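Local coordinates for uroporphyrin-III C-methyltransferase (Pseudomonas denitrificans, PDB 1S4D), which catalyses the two successive S-adenosyl-L-methionine-dependent methylations, at C-2 and C-7, that turn uroporphyrinogen III into precorrin-2 on the way to cobalamin and siroheme, at residues R84-A89 with H119-R124. Numbering follows the deposited sequence.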
loop_
_atom_site.group_PDB
_atom_site.type_symbol
_atom_site.label_atom_id
_atom_site.label_comp_id
_atom_site.label_asym_id
_atom_site.label_seq_id
_atom_site.Cartn_x
_atom_site.Cartn_y
_atom_site.Cartn_z
ATOM N N ARG B 84 -4.451 -17.099 20.170
ATOM C CA ARG B 84 -3.321 -16.795 21.048
ATOM C C ARG B 84 -3.307 -15.296 21.338
ATOM O O ARG B 84 -3.063 -14.887 22.486
ATOM C CB ARG B 84 -1.977 -17.325 20.477
ATOM C CG ARG B 84 -0.698 -16.536 20.843
ATOM C CD ARG B 84 0.349 -17.229 21.763
ATOM N NE ARG B 84 -0.064 -17.276 23.163
ATOM C CZ ARG B 84 0.714 -17.045 24.240
ATOM N NH1 ARG B 84 0.183 -17.141 25.447
ATOM N NH2 ARG B 84 1.992 -16.709 24.157
ATOM N N LEU B 85 -3.600 -14.488 20.309
ATOM C CA LEU B 85 -3.785 -13.046 20.473
ATOM C C LEU B 85 -4.873 -12.742 21.499
ATOM O O LEU B 85 -4.695 -11.901 22.376
ATOM C CB LEU B 85 -4.115 -12.372 19.139
ATOM C CG LEU B 85 -3.020 -12.398 18.054
ATOM C CD1 LEU B 85 -3.444 -11.581 16.819
ATOM C CD2 LEU B 85 -1.630 -11.990 18.589
ATOM N N VAL B 86 -5.985 -13.452 21.399
ATOM C CA VAL B 86 -7.068 -13.317 22.347
ATOM C C VAL B 86 -6.594 -13.717 23.753
ATOM O O VAL B 86 -6.952 -13.071 24.733
ATOM C CB VAL B 86 -8.316 -14.128 21.888
ATOM C CG1 VAL B 86 -9.383 -14.233 23.003
ATOM C CG2 VAL B 86 -8.909 -13.505 20.626
ATOM N N GLU B 87 -5.769 -14.759 23.850
ATOM C CA GLU B 87 -5.348 -15.241 25.162
ATOM C C GLU B 87 -4.436 -14.207 25.842
ATOM O O GLU B 87 -4.598 -13.902 27.029
ATOM C CB GLU B 87 -4.724 -16.639 25.059
ATOM C CG GLU B 87 -3.862 -17.066 26.229
ATOM C CD GLU B 87 -3.117 -18.366 25.956
ATOM O OE1 GLU B 87 -3.618 -19.423 26.389
ATOM O OE2 GLU B 87 -2.044 -18.357 25.311
ATOM N N LEU B 88 -3.516 -13.649 25.060
ATOM C CA LEU B 88 -2.616 -12.581 25.493
ATOM C C LEU B 88 -3.341 -11.326 25.950
ATOM O O LEU B 88 -2.980 -10.733 26.971
ATOM C CB LEU B 88 -1.645 -12.244 24.362
ATOM C CG LEU B 88 -0.646 -13.376 24.089
ATOM C CD1 LEU B 88 -0.034 -13.213 22.702
ATOM C CD2 LEU B 88 0.433 -13.468 25.188
ATOM N N ALA B 89 -4.361 -10.935 25.188
ATOM C CA ALA B 89 -5.157 -9.762 25.487
ATOM C C ALA B 89 -6.050 -9.939 26.742
ATOM O O ALA B 89 -6.080 -9.076 27.629
ATOM C CB ALA B 89 -5.966 -9.388 24.284
ATOM N N HIS B 119 -14.417 -12.461 20.225
ATOM C CA HIS B 119 -14.055 -12.723 21.616
ATOM C C HIS B 119 -13.967 -11.447 22.442
ATOM O O HIS B 119 -13.367 -11.449 23.525
ATOM C CB HIS B 119 -12.737 -13.490 21.706
ATOM C CG HIS B 119 -12.730 -14.780 20.950
ATOM N ND1 HIS B 119 -12.938 -16.001 21.558
ATOM C CD2 HIS B 119 -12.527 -15.042 19.637
ATOM C CE1 HIS B 119 -12.874 -16.959 20.652
ATOM N NE2 HIS B 119 -12.622 -16.405 19.477
ATOM N N GLN B 120 -14.561 -10.366 21.920
ATOM C CA GLN B 120 -14.731 -9.102 22.670
ATOM C C GLN B 120 -13.397 -8.389 22.982
ATOM O O GLN B 120 -13.257 -7.726 24.012
ATOM C CB GLN B 120 -15.537 -9.321 23.962
ATOM C CG GLN B 120 -16.875 -9.998 23.778
ATOM C CD GLN B 120 -17.924 -9.029 23.338
ATOM O OE1 GLN B 120 -18.098 -8.812 22.142
ATOM N NE2 GLN B 120 -18.623 -8.425 24.296
ATOM N N VAL B 121 -12.416 -8.513 22.094
ATOM C CA VAL B 121 -11.131 -7.858 22.322
ATOM C C VAL B 121 -11.020 -6.626 21.420
ATOM O O VAL B 121 -11.144 -6.752 20.206
ATOM C CB VAL B 121 -9.967 -8.842 22.076
ATOM C CG1 VAL B 121 -8.626 -8.150 22.161
ATOM C CG2 VAL B 121 -10.028 -9.988 23.060
ATOM N N PRO B 122 -10.803 -5.432 21.976
ATOM C CA PRO B 122 -10.650 -4.238 21.125
ATOM C C PRO B 122 -9.341 -4.295 20.361
ATOM O O PRO B 122 -8.380 -4.939 20.824
ATOM C CB PRO B 122 -10.650 -3.072 22.118
ATOM C CG PRO B 122 -10.227 -3.659 23.414
ATOM C CD PRO B 122 -10.655 -5.116 23.409
ATOM N N PHE B 123 -9.309 -3.645 19.197
ATOM C CA PHE B 123 -8.125 -3.644 18.340
ATOM C C PHE B 123 -8.057 -2.361 17.570
ATOM O O PHE B 123 -9.058 -1.667 17.414
ATOM C CB PHE B 123 -8.150 -4.812 17.349
ATOM C CG PHE B 123 -9.261 -4.727 16.354
ATOM C CD1 PHE B 123 -9.038 -4.229 15.091
ATOM C CD2 PHE B 123 -10.539 -5.150 16.691
ATOM C CE1 PHE B 123 -10.070 -4.136 14.177
ATOM C CE2 PHE B 123 -11.584 -5.062 15.784
ATOM C CZ PHE B 123 -11.352 -4.546 14.526
ATOM N N ARG B 124 -6.858 -2.067 17.079
ATOM C CA ARG B 124 -6.622 -0.992 16.133
ATOM C C ARG B 124 -5.937 -1.635 14.918
ATOM O O ARG B 124 -5.250 -2.653 15.083
ATOM C CB ARG B 124 -5.691 0.050 16.767
ATOM C CG ARG B 124 -5.008 0.969 15.750
ATOM C CD ARG B 124 -4.205 2.097 16.352
ATOM N NE ARG B 124 -5.046 3.047 17.080
ATOM C CZ ARG B 124 -5.262 4.305 16.733
ATOM N NH1 ARG B 124 -4.716 4.814 15.631
ATOM N NH2 ARG B 124 -6.041 5.061 17.499
#
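V86 and A89, one turn apart on helix 78-90, meet H119 and V121 through apolar contacts alone. Both methyls of V86 lie against the root of H119, CG1 at 3.7 Å and CG2 at 4.0 Å from H119 CB, and the two side chains cross at about a right angle. V86 CG1 and CG2 also stand 4.0 Å from H119 CG, CG1 approaching the ring obliquely, and V86 CG2 is 4.1 Å from H119 CD2. V86 CG1 is anti to the backbone N (chi1 169°) and also reaches V121 CG2, a looser pair at 4.3 Å. With an alanine in place of V86, both methyls are gone, which would probably open a gap beside H119, leave its imidazole freer to turn and end the touch on V121. The second apolar pair is A89 CB with V121 CG1, 3.6 Å apart.

Polar bonds run within 84-89 or to residues outside the two segments. R84 NH1 and, weakly, NE bond E87 OE2 in a salt bridge, R84 NH2 pairs with E65, and L88 CD2 lies over one face of the guanidinium, offset toward its rim. R90, one residue past A89, reaches H119 O through a weak hydrogen bond. Q120, with positive phi, is the C-prime residue of a Schellman motif that ends helix 109-118; this turn carries H119 and V121 to V86 and A89.

The contact thus joins helix 78-90 to the turn between helix 109-118 and strand 123-126, an outermost strand of the parallel sheet; L116 also touches V86, and V17 of strand 16-21 packs on both A89 and V121.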